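Local atomic coordinates of endoribonuclease L-PSP/chorismate mutase-like domain-containing protein (Shewanella oneidensis, PDB entry 2OTM), a protein that is of unknown function but belongs to the YjgF/chorismate mutase-like family and may act as an endoribonuclease. Residues G34-T39 and Q92-E97; F43-G48 and T73-A78; A68-T73 and L120-G125; G115-L120 and G128-M133. All coordinates share one frame; numbering follows the deposited sequence.

All four contacts tie together one YjgF-like alpha/beta domain, a five-stranded mixed sheet with helices 62-84 and 109-124 on one face. Contact 1 spans the sheet across its middle strand 146-153. Contact 2, about 17 Å away between centres, is nested along the chain inside the loop that contact 1 closes and joins strand 45-46 to helix 62-84. Contact 3 pairs that helix with helix 109-124; its centre is about 10 Å from that of contact 2, and both use Thr-73. Contact 4, about 7 Å from contact 3 and sharing Leu-120, takes helix 109-124 on to strand 131-136. Together they pin the helices to the sheet, while contacts 1 and 4 also lie at the trimer interface.

Contact 1. Residues G34-T39 and Q92-E97; sequences GSQLMT and QIYRLE
Gln-36 and Tyr-94 meet across strand 146-153, which separates their own strands and holds their CA atoms 9.5 Å apart, so only side chains bridge the gap. Just before the strand, the backbone of Ser-35 is already bonded to Leu-154. At Gln-36, CG stands anti to the carbonyl carbon (chi1 -64°) and the extended chain passes by the phenol end of Tyr-94. Gln-36 CG is 3.7 Å from Tyr-94 OH, and Gln-36 NE2 lies 3.2 Å from the same hydroxyl, obliquely placed to the ring. The two side chains cross nearly at a right angle, with amide and ring planes 78° apart. Gln-36 OE1 is hydrogen-bonded to NE2 of Gln-36 of the third subunit, so this amide belongs to a cluster where subunits meet. Leu-37 pairs its backbone with Ala-152. Selenomethionine Met-38 packs on Phe-151, and Thr-39 OG1 bonds to Leu-150 N. On strand 92-100 Tyr-94 and Arg-95 both face Phe-151, a classic beta bulge. From this bulge Arg-95 NE makes a 2.9 Å salt bridge to the anti lone pair of Glu-97 OE2, and that oxygen lies in the guanidinium plane. In the sheet, strand 36-39 is flanked by 30-33 and 146-153, and strand 92-100 by 146-153 and 131-136, while Ile-93 and Leu-96 turn to helix 109-124.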
loop_
_atom_site.group_PDB
_atom_site.type_symbol
_atom_site.label_atom_id
_atom_site.label_comp_id
_atom_site.label_asym_id
_atom_site.label_seq_id
_atom_site.Cartn_x
_atom_site.Cartn_y
_atom_site.Cartn_z
ATOM N N GLY B 34 7.831 -16.849 2.001
ATOM C CA GLY B 34 7.021 -18.040 2.113
ATOM C C GLY B 34 6.453 -18.434 0.779
ATOM O O GLY B 34 7.192 -18.702 -0.166
ATOM N N SER B 35 5.128 -18.441 0.706
ATOM C CA SER B 35 4.407 -18.775 -0.516
ATOM C C SER B 35 3.899 -17.525 -1.270
ATOM O O SER B 35 3.172 -17.654 -2.247
ATOM C CB SER B 35 3.218 -19.653 -0.152
ATOM O OG SER B 35 2.269 -18.891 0.600
ATOM N N GLN B 36 4.317 -16.334 -0.837
ATOM C CA GLN B 36 3.808 -15.080 -1.378
ATOM C C GLN B 36 4.847 -14.432 -2.270
ATOM O O GLN B 36 5.941 -14.130 -1.828
ATOM C CB GLN B 36 3.438 -14.134 -0.227
ATOM C CG GLN B 36 2.314 -14.677 0.629
ATOM C CD GLN B 36 2.116 -13.924 1.918
ATOM O OE1 GLN B 36 2.152 -14.516 2.975
ATOM N NE2 GLN B 36 1.917 -12.620 1.844
ATOM N N LEU B 37 4.493 -14.262 -3.536
ATOM C CA LEU B 37 5.318 -13.632 -4.546
ATOM C C LEU B 37 4.713 -12.263 -4.842
ATOM O O LEU B 37 3.512 -12.170 -5.103
ATOM C CB LEU B 37 5.295 -14.502 -5.799
ATOM C CG LEU B 37 5.881 -14.001 -7.120
ATOM C CD1 LEU B 37 7.334 -13.734 -7.016
ATOM C CD2 LEU B 37 5.640 -15.063 -8.177
HETATM N N MSE B 38 5.524 -11.212 -4.780
HETATM C CA MSE B 38 5.015 -9.869 -4.994
HETATM C C MSE B 38 5.911 -9.119 -5.953
HETATM O O MSE B 38 7.131 -9.171 -5.845
HETATM C CB MSE B 38 4.888 -9.145 -3.676
HETATM C CG MSE B 38 6.163 -9.026 -2.907
HETATM SE SE MSE B 38 5.767 -8.622 -1.081
HETATM C CE MSE B 38 4.997 -10.241 -0.528
ATOM N N THR B 39 5.305 -8.412 -6.901
ATOM C CA THR B 39 6.084 -7.624 -7.853
ATOM C C THR B 39 6.384 -6.222 -7.295
ATOM O O THR B 39 5.730 -5.742 -6.368
ATOM C CB THR B 39 5.361 -7.494 -9.202
ATOM O OG1 THR B 39 4.246 -6.584 -9.078
ATOM C CG2 THR B 39 4.887 -8.851 -9.662
ATOM N N GLN B 92 -3.096 -18.568 -6.786
ATOM C CA GLN B 92 -4.023 -17.443 -6.912
ATOM C C GLN B 92 -3.268 -16.154 -7.012
ATOM O O GLN B 92 -2.215 -16.022 -6.433
ATOM C CB GLN B 92 -4.976 -17.333 -5.697
ATOM C CG GLN B 92 -4.296 -17.366 -4.342
ATOM C CD GLN B 92 -5.217 -16.922 -3.175
ATOM O OE1 GLN B 92 -6.307 -16.367 -3.383
ATOM N NE2 GLN B 92 -4.760 -17.160 -1.952
ATOM N N ILE B 93 -3.811 -15.223 -7.774
ATOM C CA ILE B 93 -3.413 -13.828 -7.719
ATOM C C ILE B 93 -4.362 -13.226 -6.723
ATOM O O ILE B 93 -5.505 -12.939 -7.081
ATOM C CB ILE B 93 -3.620 -13.085 -9.055
ATOM C CG1 ILE B 93 -2.944 -13.807 -10.230
ATOM C CG2 ILE B 93 -3.104 -11.626 -8.916
ATOM C CD1 ILE B 93 -1.512 -13.750 -10.184
ATOM N N TYR B 94 -3.946 -13.137 -5.463
ATOM C CA TYR B 94 -4.878 -12.786 -4.392
ATOM C C TYR B 94 -5.057 -11.276 -4.205
ATOM O O TYR B 94 -6.002 -10.849 -3.527
ATOM C CB TYR B 94 -4.490 -13.417 -3.046
ATOM C CG TYR B 94 -3.146 -13.030 -2.510
ATOM C CD1 TYR B 94 -3.002 -11.914 -1.710
ATOM C CD2 TYR B 94 -2.012 -13.790 -2.786
ATOM C CE1 TYR B 94 -1.780 -11.551 -1.194
ATOM C CE2 TYR B 94 -0.751 -13.401 -2.278
ATOM C CZ TYR B 94 -0.671 -12.302 -1.469
ATOM O OH TYR B 94 0.505 -11.901 -0.947
ATOM N N ARG B 95 -4.153 -10.479 -4.776
ATOM C CA ARG B 95 -4.198 -9.030 -4.569
ATOM C C ARG B 95 -3.633 -8.267 -5.759
ATOM O O ARG B 95 -2.607 -8.642 -6.329
ATOM C CB ARG B 95 -3.400 -8.687 -3.324
ATOM C CG ARG B 95 -3.370 -7.227 -2.919
ATOM C CD ARG B 95 -4.581 -6.912 -2.172
ATOM N NE ARG B 95 -4.415 -5.825 -1.225
ATOM C CZ ARG B 95 -5.339 -5.516 -0.317
ATOM N NH1 ARG B 95 -6.460 -6.204 -0.273
ATOM N NH2 ARG B 95 -5.148 -4.525 0.534
ATOM N N LEU B 96 -4.357 -7.219 -6.149
ATOM C CA LEU B 96 -3.941 -6.244 -7.156
ATOM C C LEU B 96 -3.868 -4.901 -6.448
ATOM O O LEU B 96 -4.803 -4.552 -5.745
ATOM C CB LEU B 96 -5.005 -6.147 -8.238
ATOM C CG LEU B 96 -5.056 -4.909 -9.139
ATOM C CD1 LEU B 96 -3.747 -4.830 -9.952
ATOM C CD2 LEU B 96 -6.327 -4.934 -10.029
ATOM N N GLU B 97 -2.776 -4.148 -6.619
ATOM C CA GLU B 97 -2.695 -2.781 -6.083
ATOM C C GLU B 97 -2.280 -1.877 -7.241
ATOM O O GLU B 97 -1.258 -2.097 -7.882
ATOM C CB GLU B 97 -1.795 -2.678 -4.832
ATOM C CG GLU B 97 -2.247 -3.671 -3.715
ATOM C CD GLU B 97 -1.465 -3.655 -2.420
ATOM O OE1 GLU B 97 -0.413 -2.977 -2.288
ATOM O OE2 GLU B 97 -1.922 -4.370 -1.499
#

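Contact 2. Residues F43-G48 and T73-A78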
loop_
_atom_site.group_PDB
_atom_site.type_symbol
_atom_site.label_atom_id
_atom_site.label_comp_id
_atom_site.label_asym_id
_atom_site.label_seq_id
_atom_site.Cartn_x
_atom_site.Cartn_y
_atom_site.Cartn_z
ATOM N N PHE B 43 4.626 -1.132 -15.427
ATOM C CA PHE B 43 4.188 -0.005 -16.246
ATOM C C PHE B 43 3.546 -0.489 -17.539
ATOM O O PHE B 43 3.810 -1.624 -18.000
ATOM C CB PHE B 43 5.418 0.799 -16.647
ATOM C CG PHE B 43 6.112 1.469 -15.503
ATOM C CD1 PHE B 43 7.093 0.796 -14.768
ATOM C CD2 PHE B 43 5.812 2.777 -15.167
ATOM C CE1 PHE B 43 7.735 1.423 -13.705
ATOM C CE2 PHE B 43 6.447 3.401 -14.102
ATOM C CZ PHE B 43 7.407 2.724 -13.367
ATOM N N PRO B 44 2.771 0.379 -18.189
ATOM C CA PRO B 44 2.178 0.045 -19.467
ATOM C C PRO B 44 3.129 0.243 -20.662
ATOM O O PRO B 44 3.027 1.217 -21.430
ATOM C CB PRO B 44 0.951 0.965 -19.536
ATOM C CG PRO B 44 1.342 2.155 -18.809
ATOM C CD PRO B 44 2.349 1.717 -17.731
ATOM N N TYR B 45 4.051 -0.695 -20.778
ATOM C CA TYR B 45 5.034 -0.749 -21.826
ATOM C C TYR B 45 4.567 -1.623 -22.949
ATOM O O TYR B 45 4.020 -2.692 -22.727
ATOM C CB TYR B 45 6.324 -1.404 -21.339
ATOM C CG TYR B 45 7.221 -0.524 -20.512
ATOM C CD1 TYR B 45 7.845 0.578 -21.074
ATOM C CD2 TYR B 45 7.520 -0.844 -19.190
ATOM C CE1 TYR B 45 8.682 1.383 -20.334
ATOM C CE2 TYR B 45 8.364 -0.033 -18.437
ATOM C CZ TYR B 45 8.937 1.080 -19.026
ATOM O OH TYR B 45 9.791 1.864 -18.312
ATOM N N LEU B 46 4.845 -1.187 -24.171
ATOM C CA LEU B 46 4.612 -2.007 -25.329
ATOM C C LEU B 46 5.822 -1.814 -26.239
ATOM O O LEU B 46 6.160 -0.686 -26.578
ATOM C CB LEU B 46 3.339 -1.548 -26.020
ATOM C CG LEU B 46 2.992 -2.211 -27.363
ATOM C CD1 LEU B 46 2.552 -3.661 -27.179
ATOM C CD2 LEU B 46 1.921 -1.382 -28.087
ATOM N N GLN B 47 6.484 -2.909 -26.581
ATOM C CA GLN B 47 7.698 -2.853 -27.390
ATOM C C GLN B 47 8.716 -1.872 -26.811
ATOM O O GLN B 47 9.305 -1.077 -27.536
ATOM C CB GLN B 47 7.335 -2.431 -28.815
ATOM C CG GLN B 47 6.379 -3.375 -29.521
ATOM C CD GLN B 47 7.030 -4.701 -29.855
ATOM O OE1 GLN B 47 8.267 -4.814 -29.893
ATOM N NE2 GLN B 47 6.207 -5.718 -30.099
ATOM N N GLY B 48 8.887 -1.910 -25.497
ATOM C CA GLY B 48 9.855 -1.065 -24.821
ATOM C C GLY B 48 9.485 0.399 -24.713
ATOM O O GLY B 48 10.277 1.187 -24.200
ATOM N N THR B 73 -0.811 -4.577 -16.523
ATOM C CA THR B 73 -1.073 -5.893 -15.924
ATOM C C THR B 73 -0.484 -6.998 -16.814
ATOM O O THR B 73 0.044 -7.983 -16.320
ATOM C CB THR B 73 -2.558 -6.105 -15.672
ATOM O OG1 THR B 73 -3.035 -5.075 -14.773
ATOM C CG2 THR B 73 -2.789 -7.468 -15.049
ATOM N N LEU B 74 -0.542 -6.821 -18.126
ATOM C CA LEU B 74 0.129 -7.767 -19.016
ATOM C C LEU B 74 1.614 -7.796 -18.728
ATOM O O LEU B 74 2.219 -8.870 -18.719
ATOM C CB LEU B 74 -0.115 -7.386 -20.484
ATOM C CG LEU B 74 0.310 -8.394 -21.538
ATOM C CD1 LEU B 74 -0.503 -9.708 -21.389
ATOM C CD2 LEU B 74 0.147 -7.778 -22.920
ATOM N N ASN B 75 2.208 -6.621 -18.502
ATOM C CA ASN B 75 3.608 -6.528 -18.062
ATOM C C ASN B 75 3.837 -7.239 -16.734
ATOM O O ASN B 75 4.780 -8.005 -16.597
ATOM C CB ASN B 75 4.069 -5.057 -17.963
ATOM C CG ASN B 75 4.536 -4.499 -19.298
ATOM O OD1 ASN B 75 5.741 -4.529 -19.594
ATOM N ND2 ASN B 75 3.592 -4.038 -20.127
ATOM N N ALA B 76 2.949 -7.017 -15.768
ATOM C CA ALA B 76 3.020 -7.705 -14.478
ATOM C C ALA B 76 2.950 -9.232 -14.615
ATOM O O ALA B 76 3.624 -9.954 -13.890
ATOM C CB ALA B 76 1.906 -7.193 -13.530
ATOM N N ILE B 77 2.110 -9.714 -15.519
ATOM C CA ILE B 77 1.996 -11.176 -15.782
ATOM C C ILE B 77 3.290 -11.698 -16.393
ATOM O O ILE B 77 3.756 -12.784 -16.051
ATOM C CB ILE B 77 0.781 -11.478 -16.679
ATOM C CG1 ILE B 77 -0.512 -11.124 -15.912
ATOM C CG2 ILE B 77 0.754 -12.955 -17.103
ATOM C CD1 ILE B 77 -1.824 -11.134 -16.760
ATOM N N ALA B 78 3.909 -10.908 -17.271
ATOM C CA ALA B 78 5.217 -11.265 -17.808
ATOM C C ALA B 78 6.227 -11.418 -16.664
ATOM O O ALA B 78 7.050 -12.347 -16.653
ATOM C CB ALA B 78 5.684 -10.244 -18.872
#
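The backbone of Phe-43 comes nearest the helix at Asn-75, their CA atoms 6.8 Å apart, just where an inverse gamma turn centred on Pro-44, closed by a weak bond from Tyr-45 N to Phe-43 O, swings the chain into strand 45-46. Asn-75 points toward this turn, its CG anti to its own carbonyl carbon (chi1 -84°). Asn-75 ND2 donates to Tyr-45 O at 3.0 Å with an angle of 166°; ND2 lies in the plane of that carbonyl, on a lone pair, and the acceptor sits almost in the amide plane. The same NH2 group sends a second bond back into its own helix, to Leu-71 O. Here the two-stranded hairpin 45-46/49-50 packs on helix 62-84 of the YjgF-like domain. Phe-43 O is 3.2 Å from Asn-75 ND2, but at a poor angle for a bond. A leucine in place of Asn-75 would probably leave Tyr-45 O and Leu-71 O without this donor and the turn less firmly fixed to the helix. The other amide atom, Asn-75 OD1, rests 3.6 Å from Tyr-45 CB, near the plane of the Tyr-45 ring at its edge, with ring and amide planes 57° apart.

Contact 3. Residues A68-T73 and L120-G125; sequences ACRLAT and LLEIFG
Arg-70 and Glu-122 both hold CG anti to the backbone N (chi1 -178° in the arginine), which carries their charged ends from one helix to the other; Glu-122 is extended throughout, whereas Arg-70 is extended as far as NE and turns its guanidinium at the last bond (chi4 90°). The two side chains cross at about a right angle, and guanidinium and carboxylate are turned 29° from one another. Arg-70 NH1 donates to Glu-122 OE1 at 3.0 Å, a salt bridge in which the oxygen is met on its syn side, a little out of the carboxylate plane, and lies at the edge of the guanidinium, near its plane. Arg-70 NH2 and Glu-122 OE2, 3.7 Å apart, make no second short bond. Helices 62-84 and 109-124 pack beside each other here on one face of the sheet, as in the YjgF-like fold, and the ion pair spans them at the partly exposed side. Cutting Arg-70 back to an alanine would probably leave the carboxylate of Glu-122 without its mate and freer to turn. Deeper, Thr-73 CG2 meets Leu-120 CD2 at 3.8 Å. The rotation that aims this methyl sends Thr-73 OG1 back to Cys-69 O, a 2.7 Å bond.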
loop_
_atom_site.group_PDB
_atom_site.type_symbol
_atom_site.label_atom_id
_atom_site.label_comp_id
_atom_site.label_asym_id
_atom_site.label_seq_id
_atom_site.Cartn_x
_atom_site.Cartn_y
_atom_site.Cartn_z
ATOM N N ALA B 68 -4.685 1.155 -20.463
ATOM C CA ALA B 68 -3.391 1.317 -19.821
ATOM C C ALA B 68 -3.191 0.345 -18.672
ATOM O O ALA B 68 -2.142 -0.266 -18.543
ATOM C CB ALA B 68 -3.231 2.732 -19.314
ATOM N N CYS B 69 -4.206 0.181 -17.840
ATOM C CA CYS B 69 -4.097 -0.748 -16.713
ATOM C C CYS B 69 -4.040 -2.183 -17.168
ATOM O O CYS B 69 -3.391 -3.033 -16.522
ATOM C CB CYS B 69 -5.240 -0.550 -15.758
ATOM S SG CYS B 69 -5.167 1.059 -14.896
ATOM N N ARG B 70 -4.719 -2.463 -18.272
ATOM C CA ARG B 70 -4.635 -3.786 -18.902
ATOM C C ARG B 70 -3.196 -4.052 -19.365
ATOM O O ARG B 70 -2.649 -5.137 -19.125
ATOM C CB ARG B 70 -5.641 -3.877 -20.056
ATOM C CG ARG B 70 -5.701 -5.211 -20.788
ATOM C CD ARG B 70 -6.777 -5.174 -21.892
ATOM N NE ARG B 70 -6.752 -6.373 -22.760
ATOM C CZ ARG B 70 -7.435 -7.505 -22.545
ATOM N NH1 ARG B 70 -8.212 -7.657 -21.491
ATOM N NH2 ARG B 70 -7.334 -8.507 -23.399
ATOM N N LEU B 71 -2.572 -3.085 -20.031
ATOM C CA LEU B 71 -1.217 -3.262 -20.540
ATOM C C LEU B 71 -0.197 -3.379 -19.396
ATOM O O LEU B 71 0.715 -4.211 -19.455
ATOM C CB LEU B 71 -0.843 -2.128 -21.489
ATOM C CG LEU B 71 0.479 -2.206 -22.225
ATOM C CD1 LEU B 71 0.679 -3.544 -22.976
ATOM C CD2 LEU B 71 0.616 -0.969 -23.132
ATOM N N ALA B 72 -0.327 -2.546 -18.368
ATOM C CA ALA B 72 0.541 -2.674 -17.174
ATOM C C ALA B 72 0.411 -4.050 -16.525
ATOM O O ALA B 72 1.399 -4.641 -16.046
ATOM C CB ALA B 72 0.194 -1.555 -16.157
ATOM N N THR B 73 -0.811 -4.577 -16.523
ATOM C CA THR B 73 -1.073 -5.893 -15.924
ATOM C C THR B 73 -0.484 -6.998 -16.814
ATOM O O THR B 73 0.044 -7.983 -16.320
ATOM C CB THR B 73 -2.558 -6.105 -15.672
ATOM O OG1 THR B 73 -3.035 -5.075 -14.773
ATOM C CG2 THR B 73 -2.789 -7.468 -15.049
ATOM N N LEU B 120 -6.904 -10.116 -15.163
ATOM C CA LEU B 120 -6.546 -11.166 -14.195
ATOM C C LEU B 120 -7.588 -12.307 -14.251
ATOM O O LEU B 120 -7.236 -13.500 -14.274
ATOM C CB LEU B 120 -6.451 -10.600 -12.794
ATOM C CG LEU B 120 -5.277 -9.633 -12.534
ATOM C CD1 LEU B 120 -5.268 -9.091 -11.095
ATOM C CD2 LEU B 120 -3.940 -10.356 -12.860
ATOM N N LEU B 121 -8.854 -11.936 -14.316
ATOM C CA LEU B 121 -9.937 -12.925 -14.405
ATOM C C LEU B 121 -9.922 -13.654 -15.751
ATOM O O LEU B 121 -10.101 -14.868 -15.796
ATOM C CB LEU B 121 -11.279 -12.249 -14.156
ATOM C CG LEU B 121 -11.500 -11.755 -12.717
ATOM C CD1 LEU B 121 -12.712 -10.850 -12.636
ATOM C CD2 LEU B 121 -11.614 -12.918 -11.763
ATOM N N GLU B 122 -9.677 -12.927 -16.831
ATOM C CA GLU B 122 -9.625 -13.512 -18.172
ATOM C C GLU B 122 -8.509 -14.548 -18.289
ATOM O O GLU B 122 -8.692 -15.651 -18.810
ATOM C CB GLU B 122 -9.394 -12.401 -19.174
ATOM C CG GLU B 122 -9.286 -12.818 -20.633
ATOM C CD GLU B 122 -9.059 -11.612 -21.553
ATOM O OE1 GLU B 122 -9.223 -10.442 -21.098
ATOM O OE2 GLU B 122 -8.720 -11.847 -22.728
ATOM N N ILE B 123 -7.345 -14.228 -17.744
ATOM C CA ILE B 123 -6.180 -15.043 -17.955
ATOM C C ILE B 123 -6.058 -16.151 -16.910
ATOM O O ILE B 123 -5.640 -17.274 -17.252
ATOM C CB ILE B 123 -4.892 -14.175 -18.007
ATOM C CG1 ILE B 123 -4.968 -13.169 -19.167
ATOM C CG2 ILE B 123 -3.602 -15.018 -18.122
ATOM C CD1 ILE B 123 -5.268 -13.778 -20.544
ATOM N N PHE B 124 -6.401 -15.856 -15.654
ATOM C CA PHE B 124 -6.236 -16.847 -14.573
ATOM C C PHE B 124 -7.508 -17.531 -14.144
ATOM O O PHE B 124 -7.467 -18.461 -13.328
ATOM C CB PHE B 124 -5.543 -16.239 -13.363
ATOM C CG PHE B 124 -4.117 -15.880 -13.631
ATOM C CD1 PHE B 124 -3.795 -14.634 -14.171
ATOM C CD2 PHE B 124 -3.097 -16.814 -13.426
ATOM C CE1 PHE B 124 -2.471 -14.305 -14.460
ATOM C CE2 PHE B 124 -1.775 -16.491 -13.695
ATOM C CZ PHE B 124 -1.459 -15.234 -14.218
ATOM N N GLY B 125 -8.635 -17.094 -14.679
ATOM C CA GLY B 125 -9.921 -17.649 -14.278
ATOM C C GLY B 125 -10.179 -17.510 -12.797
ATOM O O GLY B 125 -9.969 -16.445 -12.203
#

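Contact 4. Residues G115-L120 and G128-M133; sequences GASDLL and GRHSRM. With ACT (acetate ion), chain I.
Ser-117 OG is held by two side chains from strand 131-136 and the loop before it. It shares a 2.8 Å hydrogen bond with His-130 NE2, lying near the ring plane at the edge, and accepts from Arg-132 NH1 at 3.0 Å, with the oxygen close to the guanidinium plane. Leu-120 CD1 sits over one face of the His-130 ring, 3.8 Å from its centroid, in a CH-pi contact. The NE/NH2 edge of the guanidinium binds acetate, Arg-132 NE donating to ACT O at 3.0 Å and Arg-132 NH2 to ACT OXT at 2.8 Å. These bonds join the helix and second strand of the beta-alpha-beta unit 92-100, 109-124, 131-136. The imidazole is positioned by its other nitrogen: His-130 ND1 donates to Gly-128 O at 2.7 Å, practically straight at 178° and in the ring plane. The arginine is fixed by Asp-114, in a salt bridge to NH1, by Pro-110 O, bonded to NH2, and by Tyr-27 of the second subunit, packed on it. The ion probably came from the crystallisation liquor, yet this paired grip by an oriented arginine at a subunit interface is consistent with a site suited to carboxylates, as in YjgF relatives.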
loop_
_atom_site.group_PDB
_atom_site.type_symbol
_atom_site.label_atom_id
_atom_site.label_comp_id
_atom_site.label_asym_id
_atom_site.label_seq_id
_atom_site.Cartn_x
_atom_site.Cartn_y
_atom_site.Cartn_z
ATOM N N GLY B 115 -9.403 -2.474 -15.960
ATOM C CA GLY B 115 -8.572 -3.010 -17.045
ATOM C C GLY B 115 -7.613 -4.072 -16.506
ATOM O O GLY B 115 -7.353 -5.084 -17.159
ATOM N N ALA B 116 -7.064 -3.822 -15.309
ATOM C CA ALA B 116 -6.239 -4.796 -14.616
ATOM C C ALA B 116 -7.081 -5.962 -14.098
ATOM O O ALA B 116 -6.774 -7.113 -14.359
ATOM C CB ALA B 116 -5.470 -4.125 -13.440
ATOM N N SER B 117 -8.117 -5.675 -13.324
ATOM C CA SER B 117 -8.925 -6.733 -12.706
ATOM C C SER B 117 -9.513 -7.676 -13.740
ATOM O O SER B 117 -9.466 -8.897 -13.553
ATOM C CB SER B 117 -10.015 -6.151 -11.805
ATOM O OG SER B 117 -9.459 -5.464 -10.682
ATOM N N ASP B 118 -10.033 -7.124 -14.845
ATOM C CA ASP B 118 -10.675 -7.967 -15.871
ATOM C C ASP B 118 -9.642 -8.875 -16.527
ATOM O O ASP B 118 -9.959 -10.008 -16.875
ATOM C CB ASP B 118 -11.333 -7.108 -16.955
ATOM C CG ASP B 118 -12.557 -6.359 -16.465
ATOM O OD1 ASP B 118 -13.058 -6.648 -15.355
ATOM O OD2 ASP B 118 -13.030 -5.490 -17.210
ATOM N N LEU B 119 -8.434 -8.393 -16.750
ATOM C CA LEU B 119 -7.410 -9.253 -17.388
ATOM C C LEU B 119 -6.993 -10.404 -16.454
ATOM O O LEU B 119 -6.788 -11.546 -16.885
ATOM C CB LEU B 119 -6.196 -8.451 -17.802
ATOM C CG LEU B 119 -5.141 -9.216 -18.615
ATOM C CD1 LEU B 119 -5.619 -9.614 -20.011
ATOM C CD2 LEU B 119 -3.878 -8.360 -18.672
ATOM N N LEU B 120 -6.904 -10.116 -15.163
ATOM C CA LEU B 120 -6.546 -11.166 -14.195
ATOM C C LEU B 120 -7.588 -12.307 -14.251
ATOM O O LEU B 120 -7.236 -13.500 -14.274
ATOM C CB LEU B 120 -6.451 -10.600 -12.794
ATOM C CG LEU B 120 -5.277 -9.633 -12.534
ATOM C CD1 LEU B 120 -5.268 -9.091 -11.095
ATOM C CD2 LEU B 120 -3.940 -10.356 -12.860
ATOM N N GLY B 128 -7.670 -16.020 -10.623
ATOM C CA GLY B 128 -7.469 -14.597 -10.775
ATOM C C GLY B 128 -8.365 -13.732 -9.918
ATOM O O GLY B 128 -8.283 -12.505 -9.987
ATOM N N ARG B 129 -9.206 -14.338 -9.086
ATOM C CA ARG B 129 -10.095 -13.587 -8.185
ATOM C C ARG B 129 -9.265 -12.957 -7.094
ATOM O O ARG B 129 -8.562 -13.662 -6.377
ATOM C CB ARG B 129 -11.130 -14.513 -7.558
ATOM C CG ARG B 129 -12.081 -15.138 -8.551
ATOM C CD ARG B 129 -13.000 -16.126 -7.859
ATOM N NE ARG B 129 -14.131 -15.466 -7.212
ATOM C CZ ARG B 129 -15.074 -16.099 -6.512
ATOM N NH1 ARG B 129 -15.031 -17.419 -6.361
ATOM N NH2 ARG B 129 -16.068 -15.407 -5.967
ATOM N N HIS B 130 -9.357 -11.644 -6.961
ATOM C CA HIS B 130 -8.453 -10.892 -6.117
ATOM C C HIS B 130 -9.181 -9.794 -5.391
ATOM O O HIS B 130 -10.196 -9.307 -5.909
ATOM C CB HIS B 130 -7.409 -10.214 -6.981
ATOM C CG HIS B 130 -7.990 -9.383 -8.083
ATOM N ND1 HIS B 130 -8.398 -9.928 -9.283
ATOM C CD2 HIS B 130 -8.231 -8.052 -8.174
ATOM C CE1 HIS B 130 -8.886 -8.971 -10.048
ATOM N NE2 HIS B 130 -8.774 -7.818 -9.409
ATOM N N SER B 131 -8.676 -9.426 -4.204
ATOM C CA SER B 131 -9.002 -8.152 -3.574
ATOM C C SER B 131 -8.136 -7.096 -4.233
ATOM O O SER B 131 -7.201 -7.412 -4.968
ATOM C CB SER B 131 -8.787 -8.154 -2.048
ATOM O OG SER B 131 -7.453 -8.489 -1.673
ATOM N N ARG B 132 -8.434 -5.824 -3.987
ATOM C CA ARG B 132 -7.625 -4.788 -4.595
ATOM C C ARG B 132 -7.604 -3.501 -3.804
ATOM O O ARG B 132 -8.517 -3.244 -2.977
ATOM C CB ARG B 132 -8.043 -4.549 -6.061
ATOM C CG ARG B 132 -9.020 -3.441 -6.314
ATOM C CD ARG B 132 -9.312 -3.346 -7.816
ATOM N NE ARG B 132 -10.211 -2.239 -8.052
ATOM C CZ ARG B 132 -10.876 -2.000 -9.174
ATOM N NH1 ARG B 132 -10.752 -2.779 -10.234
ATOM N NH2 ARG B 132 -11.658 -0.941 -9.221
HETATM N N MSE B 133 -6.514 -2.759 -4.027
HETATM C CA MSE B 133 -6.328 -1.402 -3.515
HETATM C C MSE B 133 -6.170 -0.475 -4.693
HETATM O O MSE B 133 -5.624 -0.833 -5.751
HETATM C CB MSE B 133 -5.064 -1.303 -2.637
HETATM C CG MSE B 133 -4.998 -2.278 -1.504
HETATM SE SE MSE B 133 -3.529 -1.787 -0.243
HETATM C CE MSE B 133 -4.273 -0.280 0.684
HETATM C C ACT I . -11.761 0.321 -5.783
HETATM O O ACT I . -10.851 -0.568 -5.665
HETATM O OXT ACT I . -12.134 0.635 -6.949
HETATM C CH3 ACT I . -12.404 1.005 -4.606
#